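Local structure of type II restriction enzyme AgeI (Thalassobius gelatinovorus, 5DWA) at residues 66-71 / 197-202; 209-214 / 239-244; 1-6 / 13-18. The protein recognises the double-stranded DNA sequence 5'-ACCGGT-3' and cleaves it after the first A, leaving fragments with terminal 5'-phosphates. One frame throughout, in Å; residues are numbered along the deposited sequence. Where two conformers were deposited one is given.

Along the chain contact 3 closes first, then contact 1, then contact 2. Helix 63-78 is common to all three: it carries segment 66-71 and is touched by side chains of the other two contacts. The centres of contacts 1 and 2 are about 8 Å apart. Segments 197-202 and 209-214 belong to one loop after strand 191-196. Asp198 of contact 1 probably hydrogen-bonds Thr244 of contact 2. Contact 3, in the N-terminal hairpin, lies about 12 Å from contact 1 and about 16 Å from contact 2. Leu209 packs on the hairpin. Together the contacts join the hairpin and helix 63-78 to the loops that follow strands 191-196 and 236-239, with DNA bound at contact 1.

Contact 1. Residues 66-71 / 197-202; sequences LWHHVL and LDVKSF. With nucleotides of chain C; nucleotides of chain D.
Trp67 and His68, on a helical turn, face the irregular segment 197-202, with CA atoms 8.1 Å apart for Trp67 and Leu197 and 6.8 Å for His68 and Val199. The helix widens here into a pi-type turn, closed by the bond from Leu71 N to Leu66 O. Leu197 comes at about a right angle to the Trp67 side chain and sets CD1 over one indole face. This methyl lies 3.6 Å from the centroid of the five-membered ring, a CH-pi contact, and its nearest ring atom is CD2. One residue on in the helix the pattern repeats. Val199 CG1 sits over one face of the His68 imidazole, 3.8 Å from the ring centroid and shifted toward ND1 and CG. CG of His68 is anti to the backbone N (chi1 -179°), which sets CG out on the side of the loop. At the ring edge, in its plane, Ser201 OG hydrogen-bonds NE2 at 2.8 Å; either atom could be the donor. The imidazole is thus gripped at its edge and packed on a face. Lys200 CB is directed away from the helix, and its amine lies at the DNA. Its NZ donates to O4 of DT9 of chain C at 2.8 Å, and N7 of DG8 of chain C lies 3.1 Å from the same NZ. Phe202 packs CZ against C5 of DC2 of chain D. Val199 and Ser201 thus meet the helix, while Lys200 and Phe202 meet bases, so the loop contacts DNA in this pre-specific complex. Around the contact, helix 84-109 adds Ser92 and Ala95 against Trp67 and Phe96 against Leu197. Phe51 of helix 43-57 meets the indole edge-to-face. The loop itself leaves strand 191-196 of the mixed central sheet.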
loop_
_atom_site.group_PDB
_atom_site.type_symbol
_atom_site.label_atom_id
_atom_site.label_comp_id
_atom_site.label_asym_id
_atom_site.label_seq_id
_atom_site.Cartn_x
_atom_site.Cartn_y
_atom_site.Cartn_z
ATOM N N LEU A 66 -8.626 -21.135 -3.368
ATOM C CA LEU A 66 -7.509 -22.003 -3.025
ATOM C C LEU A 66 -6.362 -21.173 -2.471
ATOM O O LEU A 66 -5.676 -21.578 -1.539
ATOM C CB LEU A 66 -7.033 -22.810 -4.229
ATOM C CG LEU A 66 -7.991 -23.881 -4.747
ATOM C CD1 LEU A 66 -7.441 -24.500 -6.016
ATOM C CD2 LEU A 66 -8.199 -24.949 -3.678
ATOM N N TRP A 67 -6.146 -20.002 -3.055
ATOM C CA TRP A 67 -5.088 -19.128 -2.572
ATOM C C TRP A 67 -5.413 -18.591 -1.183
ATOM O O TRP A 67 -4.582 -18.634 -0.276
ATOM C CB TRP A 67 -4.888 -17.970 -3.545
ATOM C CG TRP A 67 -3.714 -17.097 -3.282
ATOM C CD1 TRP A 67 -3.639 -16.039 -2.423
ATOM C CD2 TRP A 67 -2.443 -17.188 -3.925
ATOM N NE1 TRP A 67 -2.385 -15.464 -2.490
ATOM C CE2 TRP A 67 -1.636 -16.155 -3.406
ATOM C CE3 TRP A 67 -1.914 -18.042 -4.903
ATOM C CZ2 TRP A 67 -0.310 -15.962 -3.832
ATOM C CZ3 TRP A 67 -0.609 -17.839 -5.332
ATOM C CH2 TRP A 67 0.179 -16.802 -4.796
ATOM N N HIS A 68 -6.630 -18.073 -1.033
ATOM C CA HIS A 68 -7.003 -17.320 0.153
ATOM C C HIS A 68 -7.442 -18.188 1.322
ATOM O O HIS A 68 -7.093 -17.890 2.462
ATOM C CB HIS A 68 -8.120 -16.327 -0.193
ATOM C CG HIS A 68 -8.564 -15.486 0.960
ATOM N ND1 HIS A 68 -7.697 -14.699 1.685
ATOM C CD2 HIS A 68 -9.787 -15.313 1.515
ATOM C CE1 HIS A 68 -8.368 -14.078 2.640
ATOM N NE2 HIS A 68 -9.637 -14.433 2.557
ATOM N N HIS A 69 -8.219 -19.235 1.050
ATOM C CA HIS A 69 -8.764 -20.059 2.132
ATOM C C HIS A 69 -7.895 -21.271 2.442
ATOM O O HIS A 69 -8.038 -21.863 3.510
ATOM C CB HIS A 69 -10.193 -20.541 1.813
ATOM C CG HIS A 69 -11.224 -19.455 1.833
ATOM N ND1 HIS A 69 -11.262 -18.478 2.801
ATOM C CD2 HIS A 69 -12.270 -19.208 1.008
ATOM C CE1 HIS A 69 -12.276 -17.667 2.570
ATOM N NE2 HIS A 69 -12.907 -18.089 1.487
ATOM N N VAL A 70 -7.002 -21.649 1.523
ATOM C CA VAL A 70 -6.158 -22.825 1.756
ATOM C C VAL A 70 -4.697 -22.441 1.969
ATOM O O VAL A 70 -4.183 -22.567 3.075
ATOM C CB VAL A 70 -6.255 -23.844 0.597
ATOM C CG1 VAL A 70 -5.361 -25.066 0.868
ATOM C CG2 VAL A 70 -7.698 -24.262 0.393
ATOM N N LEU A 71 -4.032 -21.945 0.926
ATOM C CA LEU A 71 -2.601 -21.644 1.019
ATOM C C LEU A 71 -2.286 -20.574 2.069
ATOM O O LEU A 71 -1.409 -20.761 2.902
ATOM C CB LEU A 71 -2.048 -21.215 -0.353
ATOM C CG LEU A 71 -2.132 -22.246 -1.487
ATOM C CD1 LEU A 71 -1.423 -21.748 -2.752
ATOM C CD2 LEU A 71 -1.564 -23.603 -1.048
ATOM N N LEU A 197 -5.896 -12.343 -8.688
ATOM C CA LEU A 197 -6.717 -13.358 -8.046
ATOM C C LEU A 197 -7.969 -12.722 -7.448
ATOM O O LEU A 197 -8.867 -13.441 -6.988
ATOM C CB LEU A 197 -5.923 -14.091 -6.963
ATOM C CG LEU A 197 -4.728 -14.878 -7.496
ATOM C CD1 LEU A 197 -4.039 -15.578 -6.354
ATOM C CD2 LEU A 197 -5.184 -15.870 -8.549
ATOM N N ASP A 198 -8.015 -11.388 -7.447
ATOM C CA ASP A 198 -9.152 -10.616 -6.922
ATOM C C ASP A 198 -9.593 -11.177 -5.571
ATOM O O ASP A 198 -10.768 -11.484 -5.366
ATOM C CB ASP A 198 -10.319 -10.616 -7.920
ATOM C CG ASP A 198 -11.427 -9.615 -7.550
ATOM O OD1 ASP A 198 -11.165 -8.669 -6.776
ATOM O OD2 ASP A 198 -12.558 -9.770 -8.057
ATOM N N VAL A 199 -8.632 -11.343 -4.670
ATOM C CA VAL A 199 -8.926 -11.840 -3.331
ATOM C C VAL A 199 -9.483 -10.739 -2.441
ATOM O O VAL A 199 -8.852 -9.692 -2.268
ATOM C CB VAL A 199 -7.675 -12.425 -2.651
ATOM C CG1 VAL A 199 -7.955 -12.717 -1.160
ATOM C CG2 VAL A 199 -7.215 -13.684 -3.360
ATOM N N LYS A 200 -10.664 -10.979 -1.879
ATOM C CA LYS A 200 -11.163 -10.191 -0.754
ATOM C C LYS A 200 -12.322 -10.908 -0.107
ATOM O O LYS A 200 -13.373 -11.095 -0.722
ATOM C CB LYS A 200 -11.615 -8.786 -1.158
ATOM C CG LYS A 200 -12.158 -7.937 0.009
ATOM C CD LYS A 200 -11.102 -7.694 1.095
ATOM C CE LYS A 200 -11.623 -6.725 2.166
ATOM N NZ LYS A 200 -10.589 -6.420 3.208
ATOM N N SER A 201 -12.129 -11.315 1.138
ATOM C CA SER A 201 -13.232 -11.806 1.953
ATOM C C SER A 201 -13.238 -11.019 3.245
ATOM O O SER A 201 -12.190 -10.587 3.721
ATOM C CB SER A 201 -13.108 -13.303 2.230
ATOM O OG SER A 201 -12.217 -13.550 3.302
ATOM N N PHE A 202 -14.423 -10.831 3.813
ATOM C CA PHE A 202 -14.549 -10.117 5.061
ATOM C C PHE A 202 -14.711 -11.175 6.142
ATOM O O PHE A 202 -15.687 -11.922 6.139
ATOM C CB PHE A 202 -15.726 -9.142 5.021
ATOM C CG PHE A 202 -15.510 -7.981 4.095
ATOM C CD1 PHE A 202 -15.045 -6.772 4.581
ATOM C CD2 PHE A 202 -15.755 -8.099 2.735
ATOM C CE1 PHE A 202 -14.847 -5.692 3.736
ATOM C CE2 PHE A 202 -15.556 -7.022 1.883
ATOM C CZ PHE A 202 -15.104 -5.822 2.384
ATOM P P DT C 9 -9.691 -8.203 12.342
ATOM O OP1 DT C 9 -9.259 -8.482 13.723
ATOM O OP2 DT C 9 -10.906 -8.849 11.786
ATOM O "O5'" DT C 9 -9.821 -6.629 12.184
ATOM C "C5'" DT C 9 -8.712 -5.817 12.459
ATOM C "C4'" DT C 9 -8.962 -4.421 11.954
ATOM O "O4'" DT C 9 -9.167 -4.457 10.538
ATOM C "C3'" DT C 9 -10.201 -3.731 12.526
ATOM O "O3'" DT C 9 -9.766 -2.664 13.339
ATOM C "C2'" DT C 9 -10.989 -3.254 11.277
ATOM C "C1'" DT C 9 -9.942 -3.350 10.186
ATOM N N1 DT C 9 -10.443 -3.619 8.823
ATOM C C2 DT C 9 -10.194 -2.706 7.835
ATOM O O2 DT C 9 -9.652 -1.635 8.043
ATOM N N3 DT C 9 -10.618 -3.084 6.592
ATOM C C4 DT C 9 -11.229 -4.275 6.244
ATOM O O4 DT C 9 -11.567 -4.529 5.094
ATOM C C5 DT C 9 -11.448 -5.198 7.328
ATOM C C7 DT C 9 -12.114 -6.519 7.076
ATOM C C6 DT C 9 -11.032 -4.837 8.547
ATOM P P DG C 8 -7.691 -10.853 6.112
ATOM O OP1 DG C 8 -7.092 -12.201 6.276
ATOM O OP2 DG C 8 -8.833 -10.682 5.183
ATOM O "O5'" DG C 8 -8.089 -10.349 7.559
ATOM C "C5'" DG C 8 -7.091 -10.369 8.576
ATOM C "C4'" DG C 8 -7.219 -9.165 9.488
ATOM O "O4'" DG C 8 -6.881 -7.950 8.767
ATOM C "C3'" DG C 8 -8.597 -8.949 10.065
ATOM O "O3'" DG C 8 -8.430 -8.541 11.409
ATOM C "C2'" DG C 8 -9.197 -7.847 9.161
ATOM C "C1'" DG C 8 -7.977 -7.030 8.793
ATOM N N9 DG C 8 -8.016 -6.418 7.471
ATOM C C8 DG C 8 -8.418 -7.000 6.293
ATOM N N7 DG C 8 -8.265 -6.215 5.246
ATOM C C5 DG C 8 -7.678 -5.073 5.771
ATOM C C6 DG C 8 -7.280 -3.883 5.131
ATOM O O6 DG C 8 -7.331 -3.619 3.929
ATOM N N1 DG C 8 -6.747 -2.959 6.027
ATOM C C2 DG C 8 -6.614 -3.160 7.383
ATOM N N2 DG C 8 -6.067 -2.152 8.102
ATOM N N3 DG C 8 -6.991 -4.273 7.991
ATOM C C4 DG C 8 -7.517 -5.177 7.130
ATOM P P DC D 2 -20.755 -2.034 -0.459
ATOM O OP1 DC D 2 -21.666 -1.741 -1.593
ATOM O OP2 DC D 2 -20.562 -3.423 0.011
ATOM O "O5'" DC D 2 -19.326 -1.408 -0.823
ATOM C "C5'" DC D 2 -19.239 -0.257 -1.649
ATOM C "C4'" DC D 2 -17.899 0.432 -1.481
ATOM O "O4'" DC D 2 -17.552 0.498 -0.074
ATOM C "C3'" DC D 2 -16.708 -0.256 -2.130
ATOM O "O3'" DC D 2 -15.708 0.706 -2.245
ATOM C "C2'" DC D 2 -16.337 -1.262 -1.048
ATOM C "C1'" DC D 2 -16.443 -0.353 0.171
ATOM N N1 DC D 2 -16.664 -1.048 1.473
ATOM C C2 DC D 2 -16.458 -0.331 2.651
ATOM O O2 DC D 2 -16.101 0.852 2.572
ATOM N N3 DC D 2 -16.663 -0.945 3.843
ATOM C C4 DC D 2 -17.050 -2.219 3.877
ATOM N N4 DC D 2 -17.236 -2.782 5.079
ATOM C C5 DC D 2 -17.267 -2.972 2.682
ATOM C C6 DC D 2 -17.063 -2.353 1.511
#

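Contact 2. Residues 209-214 / 239-244; sequences LVNRGE and SYNLRT
Arg243 reaches across Val210 at about a right angle, and the two meet where Val210 CG1 lies 3.7 Å from Arg243 NE. This methyl and Asn211 N lie over one face of the guanidinium. The arginine chain is extended from CG to NE. From there NH1 makes a weak hydrogen bond of 2.9 Å to Asn211 O. The outer end has a stronger partner, since NH2 forms a salt bridge with Asp65.

Asn211 and Asn241 slide past each other in opposite directions, their amide planes 43° apart. Asn241 ND2 donates to Asn211 O at 3.0 Å in a nearly straight bond (168°). The oxygen lies in the amide plane of Asn241, while the donor stands above the carbonyl plane of Asn211. Asn211 O therefore accepts from Asn241 ND2 and, weakly, from Arg243 NH1. The Asn211 amide turns to other partners: OD1 accepts from Lys200 N, and ND2 donates to Asp65 and Ser64. A water donates to Arg212 O at 2.7 Å and to Arg243 O, bridging the two backbones.

Ser239 OG accepts from Asn241 N in an ST turn, and Asn241 OD1 from Arg243 N in an Asx turn. A type I beta turn runs from Asn241 to Thr244. Asn211 centres an inverse gamma turn. The contact thus joins loops that follow parallel neighbours, strands 191-196 and 236-239, in the mixed sheet of this PD-(D/E)XK nuclease.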
loop_
_atom_site.group_PDB
_atom_site.type_symbol
_atom_site.label_atom_id
_atom_site.label_comp_id
_atom_site.label_asym_id
_atom_site.label_seq_id
_atom_site.Cartn_x
_atom_site.Cartn_y
_atom_site.Cartn_z
ATOM N N LEU A 209 -16.918 -14.266 5.246
ATOM C CA LEU A 209 -15.745 -14.965 4.696
ATOM C C LEU A 209 -15.859 -15.404 3.236
ATOM O O LEU A 209 -14.929 -16.001 2.705
ATOM C CB LEU A 209 -15.397 -16.199 5.537
ATOM C CG LEU A 209 -14.526 -15.980 6.774
ATOM C CD1 LEU A 209 -14.593 -17.203 7.683
ATOM C CD2 LEU A 209 -13.078 -15.678 6.394
ATOM N N VAL A 210 -16.975 -15.112 2.583
ATOM C CA VAL A 210 -17.103 -15.461 1.178
ATOM C C VAL A 210 -16.232 -14.514 0.351
ATOM O O VAL A 210 -16.319 -13.298 0.473
ATOM C CB VAL A 210 -18.570 -15.411 0.709
ATOM C CG1 VAL A 210 -18.680 -15.811 -0.752
ATOM C CG2 VAL A 210 -19.414 -16.352 1.572
ATOM N N ASN A 211 -15.389 -15.096 -0.489
ATOM C CA ASN A 211 -14.375 -14.355 -1.223
ATOM C C ASN A 211 -14.924 -13.745 -2.515
ATOM O O ASN A 211 -14.738 -14.288 -3.608
ATOM C CB ASN A 211 -13.210 -15.308 -1.472
ATOM C CG ASN A 211 -12.105 -14.707 -2.311
ATOM O OD1 ASN A 211 -11.914 -13.494 -2.348
ATOM N ND2 ASN A 211 -11.358 -15.572 -2.978
ATOM N N ARG A 212 -15.598 -12.607 -2.371
ATOM C CA ARG A 212 -16.324 -12.005 -3.476
ATOM C C ARG A 212 -15.465 -11.062 -4.309
ATOM O O ARG A 212 -15.888 -10.612 -5.369
ATOM C CB ARG A 212 -17.554 -11.255 -2.951
ATOM C CG ARG A 212 -18.529 -12.169 -2.242
ATOM C CD ARG A 212 -19.815 -11.456 -1.884
ATOM N NE ARG A 212 -20.762 -12.406 -1.310
ATOM C CZ ARG A 212 -20.796 -12.735 -0.022
ATOM N NH1 ARG A 212 -19.957 -12.169 0.835
ATOM N NH2 ARG A 212 -21.678 -13.626 0.415
ATOM N N GLY A 213 -14.265 -10.751 -3.829
ATOM C CA GLY A 213 -13.410 -9.829 -4.562
ATOM C C GLY A 213 -13.851 -8.375 -4.463
ATOM O O GLY A 213 -14.749 -8.037 -3.691
ATOM N N GLU A 214 -13.233 -7.516 -5.268
ATOM C CA GLU A 214 -13.398 -6.074 -5.123
ATOM C C GLU A 214 -13.742 -5.363 -6.427
ATOM O O GLU A 214 -13.523 -4.159 -6.551
ATOM C CB GLU A 214 -12.122 -5.468 -4.528
ATOM C CG GLU A 214 -11.814 -5.983 -3.138
ATOM C CD GLU A 214 -10.504 -5.474 -2.570
ATOM O OE1 GLU A 214 -9.449 -6.083 -2.850
ATOM O OE2 GLU A 214 -10.536 -4.476 -1.822
ATOM N N SER A 239 -9.123 -12.039 -14.204
ATOM C CA SER A 239 -9.308 -12.426 -12.818
ATOM C C SER A 239 -9.456 -13.927 -12.714
ATOM O O SER A 239 -10.079 -14.562 -13.569
ATOM C CB SER A 239 -10.534 -11.739 -12.219
ATOM O OG SER A 239 -10.795 -12.269 -10.926
ATOM N N TYR A 240 -8.889 -14.490 -11.654
ATOM C CA TYR A 240 -8.994 -15.922 -11.416
ATOM C C TYR A 240 -9.828 -16.188 -10.176
ATOM O O TYR A 240 -9.737 -17.247 -9.557
ATOM C CB TYR A 240 -7.602 -16.545 -11.311
ATOM C CG TYR A 240 -6.812 -16.294 -12.571
ATOM C CD1 TYR A 240 -5.898 -15.245 -12.648
ATOM C CD2 TYR A 240 -7.031 -17.063 -13.708
ATOM C CE1 TYR A 240 -5.191 -14.995 -13.824
ATOM C CE2 TYR A 240 -6.334 -16.816 -14.883
ATOM C CZ TYR A 240 -5.416 -15.782 -14.928
ATOM O OH TYR A 240 -4.728 -15.525 -16.096
ATOM N N ASN A 241 -10.641 -15.202 -9.821
ATOM C CA ASN A 241 -11.708 -15.424 -8.859
ATOM C C ASN A 241 -12.967 -15.729 -9.645
ATOM O O ASN A 241 -13.482 -14.852 -10.332
ATOM C CB ASN A 241 -11.906 -14.194 -7.970
ATOM C CG ASN A 241 -12.861 -14.448 -6.818
ATOM O OD1 ASN A 241 -13.739 -15.304 -6.903
ATOM N ND2 ASN A 241 -12.687 -13.704 -5.728
ATOM N N LEU A 242 -13.466 -16.962 -9.550
ATOM C CA LEU A 242 -14.662 -17.336 -10.305
ATOM C C LEU A 242 -15.891 -16.483 -9.951
ATOM O O LEU A 242 -16.863 -16.467 -10.704
ATOM C CB LEU A 242 -14.982 -18.815 -10.096
ATOM C CG LEU A 242 -13.875 -19.786 -10.511
ATOM C CD1 LEU A 242 -14.333 -21.241 -10.344
ATOM C CD2 LEU A 242 -13.425 -19.504 -11.941
ATOM N N ARG A 243 -15.848 -15.774 -8.820
ATOM C CA ARG A 243 -16.942 -14.874 -8.429
ATOM C C ARG A 243 -16.866 -13.478 -9.038
ATOM O O ARG A 243 -17.832 -12.717 -8.964
ATOM C CB ARG A 243 -17.002 -14.738 -6.908
ATOM C CG ARG A 243 -17.367 -16.027 -6.216
ATOM C CD ARG A 243 -17.695 -15.797 -4.753
ATOM N NE ARG A 243 -17.672 -17.071 -4.055
ATOM C CZ ARG A 243 -16.551 -17.682 -3.676
ATOM N NH1 ARG A 243 -15.368 -17.116 -3.909
ATOM N NH2 ARG A 243 -16.603 -18.855 -3.066
ATOM N N THR A 244 -15.727 -13.135 -9.636
ATOM C CA THR A 244 -15.598 -11.857 -10.314
ATOM C C THR A 244 -16.609 -11.797 -11.450
ATOM O O THR A 244 -16.740 -12.752 -12.214
ATOM C CB THR A 244 -14.177 -11.647 -10.890
ATOM O OG1 THR A 244 -13.204 -11.752 -9.839
ATOM C CG2 THR A 244 -14.067 -10.286 -11.564
HETATM O O HOH W 1 -18.291 -10.958 -6.541
#

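Contact 3. Residues 1-6 / 13-18; sequences MRLDLD and AHVMLD
His14 ND1 lies over one face of the Arg2 guanidinium, 3.3 Å above its plane, while the two flat groups are turned 50° to each other. Asp4 OD2 is at the guanidinium edge, in its plane. Asp4 OD1 is in turn at the edge of the His14 ring, in the ring plane, with carboxylate and imidazole at right angles. His14 ND1 donates to Asp4 OD1 at 2.8 Å, reaching it from the anti side and somewhat out of the carboxylate plane. Arg2 NE comes to the same oxygen at 3.0 Å, on the syn lone pair, as part of a salt bridge. OD1 is thus held by two donors. The Arg2 chain bends at chi3 (79°), which turns NE toward these partners. On the same face of the sheet, Met16 SD packs 3.7 Å from Arg2 CA.

The other face is apolar. Val15 CG1 touches both Leu3 CB and Leu5 CD1. Leu3 CD1 meets Leu17 CD2 at 3.8 Å, their side chains crossing. This face is turned to the protein: His69 and Val70 of helix 63-78, Tyr25 of helix 22-36 and Leu209 cover it.

The backbones run antiparallel. Leu3 with Val15 and Leu5 with Ala13 are hydrogen-bonded pairs; Arg2 with Met16 and Asp4 with His14 are non-hydrogen-bonded. Leu5 N to Ala13 O, at 2.7 Å, is nearly straight (174°). Met1 and Leu17 also exchange two backbone bonds, and their side chains lie side by side, pointing the same way. Together these features mark a two-stranded beta hairpin, strands 2-8 and 11-16, with an exposed face of Arg2, Asp4, His14 and Met16 and a buried apolar face of Leu3, Leu5, Ala13 and Val15.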
loop_
_atom_site.group_PDB
_atom_site.type_symbol
_atom_site.label_atom_id
_atom_site.label_comp_id
_atom_site.label_asym_id
_atom_site.label_seq_id
_atom_site.Cartn_x
_atom_site.Cartn_y
_atom_site.Cartn_z
ATOM N N MET A 1 -16.289 -28.768 0.362
ATOM C CA MET A 1 -16.171 -29.138 1.769
ATOM C C MET A 1 -16.401 -27.933 2.669
ATOM O O MET A 1 -16.283 -26.790 2.230
ATOM C CB MET A 1 -14.793 -29.736 2.055
ATOM C CG MET A 1 -13.657 -28.732 1.907
ATOM S SD MET A 1 -12.027 -29.431 2.193
ATOM C CE MET A 1 -12.001 -29.530 3.978
ATOM N N ARG A 2 -16.729 -28.187 3.930
ATOM C CA ARG A 2 -16.778 -27.117 4.911
ATOM C C ARG A 2 -15.389 -26.935 5.503
ATOM O O ARG A 2 -14.825 -27.862 6.082
ATOM C CB ARG A 2 -17.791 -27.405 6.019
ATOM C CG ARG A 2 -17.984 -26.227 6.964
ATOM C CD ARG A 2 -18.739 -26.610 8.221
ATOM N NE ARG A 2 -17.865 -27.275 9.180
ATOM C CZ ARG A 2 -18.284 -27.837 10.308
ATOM N NH1 ARG A 2 -19.574 -27.824 10.619
ATOM N NH2 ARG A 2 -17.412 -28.414 11.120
ATOM N N LEU A 3 -14.835 -25.739 5.343
ATOM C CA LEU A 3 -13.540 -25.418 5.923
ATOM C C LEU A 3 -13.681 -24.925 7.350
ATOM O O LEU A 3 -14.524 -24.082 7.638
ATOM C CB LEU A 3 -12.826 -24.358 5.084
ATOM C CG LEU A 3 -11.701 -24.839 4.174
ATOM C CD1 LEU A 3 -11.093 -23.652 3.443
ATOM C CD2 LEU A 3 -10.642 -25.576 4.973
ATOM N N ASP A 4 -12.849 -25.450 8.241
ATOM C CA ASP A 4 -12.811 -24.976 9.615
ATOM C C ASP A 4 -11.574 -24.115 9.804
ATOM O O ASP A 4 -10.447 -24.590 9.668
ATOM C CB ASP A 4 -12.811 -26.148 10.597
ATOM C CG ASP A 4 -13.990 -27.072 10.392
ATOM O OD1 ASP A 4 -15.073 -26.579 10.012
ATOM O OD2 ASP A 4 -13.830 -28.294 10.601
ATOM N N LEU A 5 -11.783 -22.842 10.107
ATOM C CA LEU A 5 -10.676 -21.900 10.190
ATOM C C LEU A 5 -10.390 -21.502 11.623
ATOM O O LEU A 5 -11.270 -21.009 12.325
ATOM C CB LEU A 5 -10.969 -20.656 9.352
ATOM C CG LEU A 5 -11.355 -20.915 7.894
ATOM C CD1 LEU A 5 -11.548 -19.600 7.157
ATOM C CD2 LEU A 5 -10.333 -21.805 7.201
ATOM N N ASP A 6 -9.151 -21.716 12.046
ATOM C CA ASP A 6 -8.725 -21.339 13.384
ATOM C C ASP A 6 -8.349 -19.866 13.409
ATOM O O ASP A 6 -7.324 -19.469 12.853
ATOM C CB ASP A 6 -7.546 -22.199 13.836
ATOM C CG ASP A 6 -7.415 -22.273 15.348
ATOM O OD1 ASP A 6 -7.767 -21.292 16.039
ATOM O OD2 ASP A 6 -6.959 -23.324 15.845
ATOM N N ALA A 13 -14.086 -20.316 12.751
ATOM C CA ALA A 13 -15.116 -19.941 11.798
ATOM C C ALA A 13 -15.160 -20.952 10.669
ATOM O O ALA A 13 -14.290 -21.811 10.558
ATOM C CB ALA A 13 -14.887 -18.556 11.269
ATOM N N HIS A 14 -16.189 -20.846 9.838
ATOM C CA HIS A 14 -16.416 -21.811 8.783
ATOM C C HIS A 14 -16.661 -21.070 7.493
ATOM O O HIS A 14 -17.183 -19.955 7.495
ATOM C CB HIS A 14 -17.600 -22.717 9.120
ATOM C CG HIS A 14 -17.499 -23.345 10.473
ATOM N ND1 HIS A 14 -16.804 -24.513 10.700
ATOM C CD2 HIS A 14 -17.981 -22.952 11.676
ATOM C CE1 HIS A 14 -16.872 -24.820 11.984
ATOM N NE2 HIS A 14 -17.578 -23.887 12.597
ATOM N N VAL A 15 -16.255 -21.687 6.397
ATOM C CA VAL A 15 -16.564 -21.167 5.079
ATOM C C VAL A 15 -16.623 -22.371 4.149
ATOM O O VAL A 15 -15.903 -23.352 4.345
ATOM C CB VAL A 15 -15.518 -20.118 4.599
ATOM C CG1 VAL A 15 -14.163 -20.768 4.367
ATOM C CG2 VAL A 15 -16.003 -19.409 3.333
ATOM N N MET A 16 -17.491 -22.321 3.146
ATOM C CA MET A 16 -17.589 -23.433 2.208
ATOM C C MET A 16 -16.563 -23.302 1.088
ATOM O O MET A 16 -16.428 -22.243 0.474
ATOM C CB MET A 16 -19.000 -23.525 1.627
ATOM C CG MET A 16 -20.069 -23.813 2.672
ATOM S SD MET A 16 -19.780 -25.358 3.558
ATOM C CE MET A 16 -19.836 -26.526 2.203
ATOM N N LEU A 17 -15.842 -24.390 0.844
ATOM C CA LEU A 17 -14.819 -24.453 -0.184
ATOM C C LEU A 17 -15.286 -25.428 -1.259
ATOM O O LEU A 17 -15.052 -26.639 -1.166
ATOM C CB LEU A 17 -13.478 -24.879 0.413
ATOM C CG LEU A 17 -12.283 -24.934 -0.537
ATOM C CD1 LEU A 17 -11.947 -23.529 -1.035
ATOM C CD2 LEU A 17 -11.083 -25.584 0.143
ATOM N N ASP A 18 -15.968 -24.882 -2.263
ATOM C CA ASP A 18 -16.597 -25.670 -3.319
ATOM C C ASP A 18 -15.596 -26.429 -4.175
ATOM O O ASP A 18 -14.516 -25.923 -4.481
ATOM C CB ASP A 18 -17.439 -24.761 -4.217
ATOM C CG ASP A 18 -18.459 -23.960 -3.441
ATOM O OD1 ASP A 18 -19.154 -24.553 -2.591
ATOM O OD2 ASP A 18 -18.564 -22.738 -3.678
#